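Long-range contacts in aminotransferase class-III (Sphaerobacter thermophilus DSM 20745, PDB 6K8H), which belongs to the class-III aminotransferase family and carries the large mixed beta-sheet flanked by helices found in that group: residues R144-K149 and R213-A218; R139-R144 and G249-F254; V195-N200 and R207-H212. All blocks are in the same frame, centred on the assembly; numbering follows the deposited sequence.

Contact 1: R144-K149 and R213-A218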
loop_
_atom_site.group_PDB
_atom_site.type_symbol
_atom_site.label_atom_id
_atom_site.label_comp_id
_atom_site.label_asym_id
_atom_site.label_seq_id
_atom_site.Cartn_x
_atom_site.Cartn_y
_atom_site.Cartn_z
ATOM N N ARG B 144 22.119 -1.950 10.281
ATOM C CA ARG B 144 21.740 -2.614 11.518
ATOM C C ARG B 144 20.352 -3.244 11.391
ATOM O O ARG B 144 19.511 -2.767 10.625
ATOM C CB ARG B 144 21.768 -1.615 12.683
ATOM C CG ARG B 144 23.123 -0.872 12.832
ATOM C CD ARG B 144 23.061 0.190 13.932
ATOM N NE ARG B 144 24.249 1.053 13.978
ATOM C CZ ARG B 144 24.315 2.186 14.676
ATOM N NH1 ARG B 144 23.262 2.583 15.386
ATOM N NH2 ARG B 144 25.427 2.925 14.677
ATOM N N PRO B 145 20.084 -4.315 12.107
ATOM C CA PRO B 145 18.847 -5.070 11.853
ATOM C C PRO B 145 17.628 -4.638 12.660
ATOM O O PRO B 145 16.499 -4.759 12.165
ATOM C CB PRO B 145 19.256 -6.507 12.199
ATOM C CG PRO B 145 20.303 -6.343 13.267
ATOM C CD PRO B 145 21.049 -5.069 12.929
ATOM N N ARG B 146 17.815 -4.148 13.885
ATOM C CA ARG B 146 16.684 -3.926 14.779
ATOM C C ARG B 146 16.146 -2.499 14.686
ATOM O O ARG B 146 16.826 -1.567 14.254
ATOM C CB ARG B 146 17.067 -4.219 16.229
ATOM C CG ARG B 146 17.462 -5.655 16.463
ATOM C CD ARG B 146 17.773 -5.921 17.911
ATOM N NE ARG B 146 17.867 -7.357 18.139
ATOM C CZ ARG B 146 18.056 -7.921 19.327
ATOM N NH1 ARG B 146 18.180 -7.162 20.408
ATOM N NH2 ARG B 146 18.129 -9.246 19.427
ATOM N N ILE B 147 14.905 -2.332 15.147
ATOM C CA ILE B 147 14.300 -1.016 15.274
ATOM C C ILE B 147 13.683 -0.899 16.659
ATOM O O ILE B 147 13.403 -1.892 17.331
ATOM C CB ILE B 147 13.225 -0.749 14.197
ATOM C CG1 ILE B 147 11.956 -1.538 14.534
ATOM C CG2 ILE B 147 13.767 -1.093 12.805
ATOM C CD1 ILE B 147 10.743 -1.158 13.721
ATOM N N ALA B 148 13.470 0.343 17.076
ATOM C CA ALA B 148 12.781 0.652 18.315
ATOM C C ALA B 148 11.515 1.425 17.985
ATOM O O ALA B 148 11.508 2.262 17.077
ATOM C CB ALA B 148 13.671 1.468 19.261
ATOM N N LYS B 149 10.449 1.117 18.708
ATOM C CA LYS B 149 9.196 1.877 18.639
ATOM C C LYS B 149 8.626 1.973 20.044
ATOM O O LYS B 149 9.163 1.387 20.981
ATOM C CB LYS B 149 8.187 1.234 17.687
ATOM C CG LYS B 149 7.802 -0.179 18.089
ATOM C CD LYS B 149 6.540 -0.582 17.376
ATOM C CE LYS B 149 5.343 0.133 17.951
ATOM N NZ LYS B 149 4.077 -0.506 17.497
ATOM N N ARG B 213 22.385 -0.022 21.507
ATOM C CA ARG B 213 22.821 1.034 20.600
ATOM C C ARG B 213 23.528 0.500 19.357
ATOM O O ARG B 213 23.477 1.138 18.301
ATOM C CB ARG B 213 23.744 1.989 21.337
ATOM C CG ARG B 213 24.932 1.291 21.973
ATOM C CD ARG B 213 25.793 2.271 22.745
ATOM N NE ARG B 213 26.602 3.087 21.847
ATOM C CZ ARG B 213 27.512 3.969 22.253
ATOM N NH1 ARG B 213 27.725 4.161 23.552
ATOM N NH2 ARG B 213 28.196 4.671 21.359
ATOM N N ASP B 214 24.172 -0.669 19.435
ATOM C CA ASP B 214 24.932 -1.133 18.279
ATOM C C ASP B 214 24.062 -1.854 17.271
ATOM O O ASP B 214 24.441 -1.967 16.095
ATOM C CB ASP B 214 26.035 -2.079 18.726
ATOM C CG ASP B 214 27.169 -1.351 19.422
ATOM O OD1 ASP B 214 27.323 -0.135 19.161
ATOM O OD2 ASP B 214 27.892 -1.977 20.222
ATOM N N GLU B 215 22.873 -2.310 17.697
ATOM C CA GLU B 215 21.951 -3.081 16.811
ATOM C C GLU B 215 20.754 -2.255 16.302
ATOM O O GLU B 215 19.978 -2.793 15.494
ATOM C CB GLU B 215 21.335 -4.259 17.578
ATOM C CG GLU B 215 22.192 -4.827 18.695
ATOM C CD GLU B 215 21.450 -5.637 19.748
ATOM O OE1 GLU B 215 20.401 -6.222 19.421
ATOM O OE2 GLU B 215 21.919 -5.673 20.902
ATOM N N LEU B 216 20.618 -0.995 16.711
ATOM C CA LEU B 216 19.400 -0.253 16.392
ATOM C C LEU B 216 19.633 0.573 15.135
ATOM O O LEU B 216 20.392 1.550 15.154
ATOM C CB LEU B 216 19.001 0.652 17.552
ATOM C CG LEU B 216 18.141 0.097 18.683
ATOM C CD1 LEU B 216 17.920 1.153 19.761
ATOM C CD2 LEU B 216 16.803 -0.410 18.128
ATOM N N ALA B 217 18.955 0.192 14.045
ATOM C CA ALA B 217 18.946 1.014 12.835
ATOM C C ALA B 217 18.117 2.285 13.004
ATOM O O ALA B 217 18.481 3.343 12.475
ATOM C CB ALA B 217 18.401 0.212 11.656
ATOM N N ALA B 218 16.995 2.205 13.718
ATOM C CA ALA B 218 16.066 3.324 13.776
ATOM C C ALA B 218 15.268 3.317 15.074
ATOM O O ALA B 218 15.041 2.266 15.685
ATOM C CB ALA B 218 15.068 3.295 12.611
#
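Arg213 meets Arg144 through its backbone. Arg213 O lies over one face of the Arg144 guanidinium, 3.3 Å from Arg144 NH1, at too poor an angle for a hydrogen bond. Asp214 O lies 3.4 Å from Arg144 CD. Glu215 takes part through both its backbone and its side chain. Glu215 O accepts a hydrogen bond from Arg146 N at 3.0 Å. The Glu215 side chain runs beside that of Arg146, pointing the same way. The salt bridge modelled from Arg146 NH1 to Glu215 OE1 is very short, and the place of OE1 is doubtful. Leu216 O takes a hydrogen bond of 3.1 Å from Arg144 NH1. It lies close to the guanidinium plane, and the bond is fairly straight (159°). An extended Arg144 chain carries the group there, while NH2 bonds Tyr248 O. Leu216 CD2 packs on Ala148 CB at 3.8 Å. Ala217 N donates to Arg146 O at 2.8 Å, and Ala217 CB rests against Arg144 O. Ala218 O accepts from Ala148 N, also at 2.8 Å. Ala218 N is buried and has no partner in the model. The two strands are parallel neighbours in the seven-stranded sheet. Helix 127-142 packs on the face of Ile147 and Ala218, through Ile135 and Ala138. Strand 194-197 flanks 146-150, and 251-255 flanks 216-221.

Contact 2: R139-R144 and G249-F254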
loop_
_atom_site.group_PDB
_atom_site.type_symbol
_atom_site.label_atom_id
_atom_site.label_comp_id
_atom_site.label_asym_id
_atom_site.label_seq_id
_atom_site.Cartn_x
_atom_site.Cartn_y
_atom_site.Cartn_z
ATOM N N ARG B 139 17.613 0.565 7.781
ATOM C CA ARG B 139 18.448 -0.633 7.766
ATOM C C ARG B 139 19.536 -0.530 6.700
ATOM O O ARG B 139 20.693 -0.888 6.951
ATOM C CB ARG B 139 17.600 -1.885 7.543
ATOM C CG ARG B 139 16.692 -2.278 8.717
ATOM C CD ARG B 139 16.467 -3.788 8.770
ATOM N NE ARG B 139 15.248 -4.164 9.501
ATOM C CZ ARG B 139 14.076 -4.419 8.922
ATOM N NH1 ARG B 139 13.949 -4.330 7.605
ATOM N NH2 ARG B 139 13.024 -4.757 9.656
ATOM N N ALA B 140 19.184 -0.065 5.495
ATOM C CA ALA B 140 20.179 0.014 4.424
ATOM C C ALA B 140 21.232 1.066 4.714
ATOM O O ALA B 140 22.389 0.921 4.306
ATOM C CB ALA B 140 19.505 0.330 3.082
ATOM N N TYR B 141 20.832 2.153 5.366
ATOM C CA TYR B 141 21.746 3.247 5.629
ATOM C C TYR B 141 22.723 2.874 6.735
ATOM O O TYR B 141 23.936 3.058 6.595
ATOM C CB TYR B 141 20.953 4.500 6.014
ATOM C CG TYR B 141 21.846 5.678 6.255
ATOM C CD1 TYR B 141 22.429 6.361 5.199
ATOM C CD2 TYR B 141 22.143 6.079 7.544
ATOM C CE1 TYR B 141 23.289 7.436 5.422
ATOM C CE2 TYR B 141 22.984 7.140 7.782
ATOM C CZ TYR B 141 23.556 7.816 6.724
ATOM O OH TYR B 141 24.392 8.876 6.993
ATOM N N THR B 142 22.210 2.313 7.829
ATOM C CA THR B 142 23.036 1.989 8.982
ATOM C C THR B 142 23.607 0.584 8.923
ATOM O O THR B 142 24.609 0.317 9.589
ATOM C CB THR B 142 22.230 2.122 10.277
ATOM O OG1 THR B 142 21.274 1.056 10.343
ATOM C CG2 THR B 142 21.516 3.482 10.351
ATOM N N GLY B 143 22.979 -0.321 8.173
ATOM C CA GLY B 143 23.378 -1.714 8.126
ATOM C C GLY B 143 22.884 -2.566 9.272
ATOM O O GLY B 143 23.173 -3.771 9.294
ATOM N N ARG B 144 22.119 -1.950 10.281
ATOM C CA ARG B 144 21.740 -2.614 11.518
ATOM C C ARG B 144 20.352 -3.244 11.391
ATOM O O ARG B 144 19.511 -2.767 10.625
ATOM C CB ARG B 144 21.768 -1.615 12.683
ATOM C CG ARG B 144 23.123 -0.872 12.832
ATOM C CD ARG B 144 23.061 0.190 13.932
ATOM N NE ARG B 144 24.249 1.053 13.978
ATOM C CZ ARG B 144 24.315 2.186 14.676
ATOM N NH1 ARG B 144 23.262 2.583 15.386
ATOM N NH2 ARG B 144 25.427 2.925 14.677
ATOM N N GLY B 249 24.324 7.133 15.871
ATOM C CA GLY B 249 24.129 6.778 14.478
ATOM C C GLY B 249 22.823 6.070 14.198
ATOM O O GLY B 249 22.732 5.299 13.230
ATOM N N ILE B 250 21.807 6.319 15.019
ATOM C CA ILE B 250 20.485 5.714 14.881
ATOM C C ILE B 250 19.575 6.680 14.135
ATOM O O ILE B 250 19.502 7.870 14.478
ATOM C CB ILE B 250 19.892 5.361 16.254
ATOM C CG1 ILE B 250 20.756 4.325 16.960
ATOM C CG2 ILE B 250 18.460 4.844 16.109
ATOM C CD1 ILE B 250 20.438 4.221 18.418
ATOM N N VAL B 251 18.867 6.166 13.131
ATOM C CA VAL B 251 17.972 6.976 12.310
ATOM C C VAL B 251 16.708 7.273 13.112
ATOM O O VAL B 251 16.019 6.353 13.561
ATOM C CB VAL B 251 17.634 6.247 11.002
ATOM C CG1 VAL B 251 16.548 6.979 10.247
ATOM C CG2 VAL B 251 18.898 6.061 10.136
ATOM N N LEU B 252 16.386 8.557 13.272
ATOM C CA LEU B 252 15.148 8.962 13.936
ATOM C C LEU B 252 14.065 9.163 12.876
ATOM O O LEU B 252 14.189 10.034 11.998
ATOM C CB LEU B 252 15.369 10.229 14.766
ATOM C CG LEU B 252 14.173 10.838 15.523
ATOM C CD1 LEU B 252 13.492 9.834 16.466
ATOM C CD2 LEU B 252 14.625 12.072 16.302
ATOM N N ILE B 253 13.014 8.342 12.945
ATOM C CA ILE B 253 11.893 8.393 12.013
ATOM C C ILE B 253 10.669 8.937 12.745
ATOM O O ILE B 253 10.196 8.325 13.710
ATOM C CB ILE B 253 11.573 7.009 11.427
ATOM C CG1 ILE B 253 12.796 6.382 10.744
ATOM C CG2 ILE B 253 10.416 7.115 10.444
ATOM C CD1 ILE B 253 12.577 4.948 10.385
ATOM N N PHE B 254 10.120 10.041 12.256
ATOM C CA PHE B 254 8.819 10.512 12.716
ATOM C C PHE B 254 7.723 9.881 11.868
ATOM O O PHE B 254 7.808 9.887 10.639
ATOM C CB PHE B 254 8.705 12.034 12.631
ATOM C CG PHE B 254 9.359 12.760 13.776
ATOM C CD1 PHE B 254 10.231 12.101 14.627
ATOM C CD2 PHE B 254 9.112 14.110 13.983
ATOM C CE1 PHE B 254 10.852 12.765 15.666
ATOM C CE2 PHE B 254 9.720 14.788 15.032
ATOM C CZ PHE B 254 10.590 14.109 15.879
#
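Thr142, Tyr141 and Val251 form a carbon patch, and the Arg144 guanidinium lies against Gly249 and Ile250; these are the two halves of a small helix-to-sheet contact. It sits where the C-terminal end of helix 127-142 meets the start of strand 251-255. Thr142 CG2 lies 3.7 Å from Val251 CG2. Thr142 CG2 also touches Gly249 O, at 3.6 Å. Tyr141 adds a looser touch, with Tyr141 CD2 4.2 Å from Val251 CG2; its OH bonds Glu298. Thr142 OG1 sits between the backbone N and the carbonyl carbon (chi1 71°). There Thr142 OG1 accepts from Arg144 N at 3.1 Å, an ST turn, and also bonds Ala138 O. Gly143, with positive phi, follows the last helical residue. Gly249 follows helix 235-248, in a Schellman motif. Gly249 O lies over one face of the Arg144 guanidinium, 3.5 Å from Arg144 NH1. Ile250 CG1 comes to the guanidinium edge, 3.4 Å from Arg144 NH1, and the two side chains cross at about a right angle. The segments share no hydrogen bond. Arg144 NH2 instead bonds Tyr248 O, at the C-terminal end of helix 235-248. The carbonyl groups there would probably favour the positive charge of the guanidinium.

Contact 3: V195-N200 and R207-H212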
loop_
_atom_site.group_PDB
_atom_site.type_symbol
_atom_site.label_atom_id
_atom_site.label_comp_id
_atom_site.label_asym_id
_atom_site.label_seq_id
_atom_site.Cartn_x
_atom_site.Cartn_y
_atom_site.Cartn_z
ATOM N N VAL B 195 12.678 -3.304 19.738
ATOM C CA VAL B 195 12.892 -2.768 21.081
ATOM C C VAL B 195 11.740 -1.817 21.395
ATOM O O VAL B 195 11.574 -0.797 20.714
ATOM C CB VAL B 195 14.247 -2.039 21.179
ATOM C CG1 VAL B 195 14.426 -1.389 22.572
ATOM C CG2 VAL B 195 15.410 -2.974 20.872
ATOM N N VAL B 196 10.962 -2.129 22.433
ATOM C CA VAL B 196 9.755 -1.371 22.774
ATOM C C VAL B 196 10.073 -0.413 23.919
ATOM O O VAL B 196 10.418 -0.841 25.026
ATOM C CB VAL B 196 8.588 -2.302 23.146
ATOM C CG1 VAL B 196 7.319 -1.487 23.320
ATOM C CG2 VAL B 196 8.375 -3.368 22.058
ATOM N N LEU B 197 9.937 0.891 23.653
ATOM C CA LEU B 197 10.285 2.012 24.509
ATOM C C LEU B 197 9.046 2.598 25.172
ATOM O O LEU B 197 7.924 2.443 24.680
ATOM C CB LEU B 197 10.992 3.111 23.702
ATOM C CG LEU B 197 12.114 2.681 22.750
ATOM C CD1 LEU B 197 12.470 3.817 21.813
ATOM C CD2 LEU B 197 13.324 2.241 23.539
ATOM N N PRO B 198 9.216 3.277 26.312
ATOM C CA PRO B 198 8.074 3.948 26.961
ATOM C C PRO B 198 7.876 5.393 26.508
ATOM O O PRO B 198 8.755 6.241 26.726
ATOM C CB PRO B 198 8.435 3.879 28.451
ATOM C CG PRO B 198 9.953 3.852 28.476
ATOM C CD PRO B 198 10.411 3.215 27.173
ATOM N N PHE B 199 6.722 5.694 25.894
ATOM C CA PHE B 199 6.489 7.041 25.375
ATOM C C PHE B 199 6.488 8.053 26.522
ATOM O O PHE B 199 5.929 7.800 27.592
ATOM C CB PHE B 199 5.166 7.085 24.595
ATOM C CG PHE B 199 4.978 8.327 23.745
ATOM C CD1 PHE B 199 5.577 8.434 22.494
ATOM C CD2 PHE B 199 4.199 9.382 24.198
ATOM C CE1 PHE B 199 5.393 9.562 21.696
ATOM C CE2 PHE B 199 4.023 10.516 23.406
ATOM C CZ PHE B 199 4.626 10.603 22.155
ATOM N N ASN B 200 7.173 9.184 26.314
ATOM C CA ASN B 200 7.225 10.287 27.290
ATOM C C ASN B 200 7.874 9.879 28.614
ATOM O O ASN B 200 7.591 10.457 29.670
ATOM C CB ASN B 200 5.834 10.878 27.557
ATOM C CG ASN B 200 5.566 12.118 26.736
ATOM O OD1 ASN B 200 6.486 12.865 26.406
ATOM N ND2 ASN B 200 4.300 12.345 26.395
ATOM N N ARG B 207 17.777 4.453 28.624
ATOM C CA ARG B 207 18.443 3.236 29.080
ATOM C C ARG B 207 18.304 2.114 28.051
ATOM O O ARG B 207 19.266 1.376 27.787
ATOM C CB ARG B 207 17.881 2.801 30.435
ATOM C CG ARG B 207 18.277 3.685 31.629
ATOM C CD ARG B 207 17.704 3.117 32.939
ATOM N NE ARG B 207 16.312 3.524 33.148
ATOM C CZ ARG B 207 15.358 2.751 33.678
ATOM N NH1 ARG B 207 15.638 1.505 34.051
ATOM N NH2 ARG B 207 14.117 3.228 33.827
ATOM N N LEU B 208 17.121 1.987 27.438
ATOM C CA LEU B 208 16.923 0.948 26.430
ATOM C C LEU B 208 17.723 1.222 25.158
ATOM O O LEU B 208 18.307 0.297 24.579
ATOM C CB LEU B 208 15.437 0.804 26.118
ATOM C CG LEU B 208 14.683 -0.042 27.141
ATOM C CD1 LEU B 208 13.179 0.188 27.013
ATOM C CD2 LEU B 208 15.013 -1.516 26.961
ATOM N N ILE B 209 17.750 2.467 24.696
ATOM C CA ILE B 209 18.547 2.770 23.472
ATOM C C ILE B 209 20.036 2.517 23.753
ATOM O O ILE B 209 20.698 1.895 22.919
ATOM C CB ILE B 209 18.262 4.196 22.974
ATOM C CG1 ILE B 209 16.847 4.281 22.394
ATOM C CG2 ILE B 209 19.317 4.626 21.974
ATOM C CD1 ILE B 209 16.336 5.670 22.182
ATOM N N GLU B 210 20.489 2.898 24.943
ATOM C CA GLU B 210 21.914 2.752 25.326
ATOM C C GLU B 210 22.298 1.268 25.291
ATOM O O GLU B 210 23.325 0.935 24.720
ATOM C CB GLU B 210 22.075 3.321 26.733
ATOM C CG GLU B 210 23.276 4.223 26.871
ATOM C CD GLU B 210 24.545 3.450 26.621
ATOM O OE1 GLU B 210 24.478 2.229 26.711
ATOM O OE2 GLU B 210 25.582 4.067 26.336
ATOM N N GLN B 211 21.414 0.427 25.815
ATOM C CA GLN B 211 21.569 -1.040 25.924
ATOM C C GLN B 211 21.652 -1.677 24.533
ATOM O O GLN B 211 22.397 -2.645 24.393
ATOM C CB GLN B 211 20.363 -1.574 26.694
ATOM C CG GLN B 211 20.304 -3.085 26.792
ATOM C CD GLN B 211 19.333 -3.550 27.849
ATOM O OE1 GLN B 211 18.991 -4.726 27.920
ATOM N NE2 GLN B 211 18.907 -2.630 28.699
ATOM N N HIS B 212 20.914 -1.136 23.560
ATOM C CA HIS B 212 20.814 -1.752 22.235
ATOM C C HIS B 212 21.454 -0.900 21.142
ATOM O O HIS B 212 21.104 -1.044 19.964
ATOM C CB HIS B 212 19.352 -2.026 21.868
ATOM C CG HIS B 212 18.646 -2.950 22.806
ATOM N ND1 HIS B 212 18.667 -4.320 22.657
ATOM C CD2 HIS B 212 17.888 -2.702 23.901
ATOM C CE1 HIS B 212 17.946 -4.876 23.615
ATOM N NE2 HIS B 212 17.466 -3.916 24.385
#
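Leu208 and Val195 bury the most surface here, and Leu197 follows. Leu208 points from helix 202-211 toward strand 194-197. Leu208 CB meets Leu197 CD2 at 3.6 Å, and the two side chains run alongside each other in opposite senses. Beyond CB, the chain is extended to CD1 (chi2 163°). Leu208 CD1 reaches the backbone of the strand, where it lies 3.6 Å from Val196 O. Leu208 CD1 also touches Pro198 CD, at 4.1 Å, with the two side chains crossing obliquely. The fold here is a beta-alpha-beta crossover. Strand 194-197 leads through helix 202-211 into strand 216-221, and strand 146-150 lies between the two strands in the sheet. All three strands are parallel, and the helix runs back against the first of them at 159°, with the short axes 9.2 Å apart. Val195 makes its main contact with His212, just past the helix end. Val195 CG2 stands over the centre of the His212 ring in a CH-pi contact, 3.8 Å from the centroid and only 12° off the ring normal. Val195 CG1 lies anti to the backbone N, near His212 CD2, and comes within 4.3 Å of Leu208 CB. Gln211 CG covers the opposite face of the ring, offset toward the rim, so the imidazole is sandwiched between aliphatic groups. Leu208 O lies at the ring edge, in plane. Leu197 CD2 also reaches Ile209 CG1, at 4.2 Å. Ile209 packs further on Val219 of strand 216-221 and on Leu241, Ile244 and Tyr248 of helix 235-248.

In the fold
Among the segments in contact, the end of helix 127-142 comes first from the N terminus. It leads into strand 146-150, with Arg144 shared by contacts 1 and 2. Contact 3 closes the shortest loop, between strand 194-197 and the helix after it. Contact 1 then closes a longer loop, from 144-149 to 213-218, with all of contact 3 within it. Contact 2 closes last, from 139-144 to 249-254, and encloses both. The loops nest and do not cross. Together the contacts reach four neighbouring parallel strands: 194-197, 146-150, 216-221 and 251-255. Contact 1 pairs the middle two. Contact 2 joins one helix to this sheet, and contact 3 joins another.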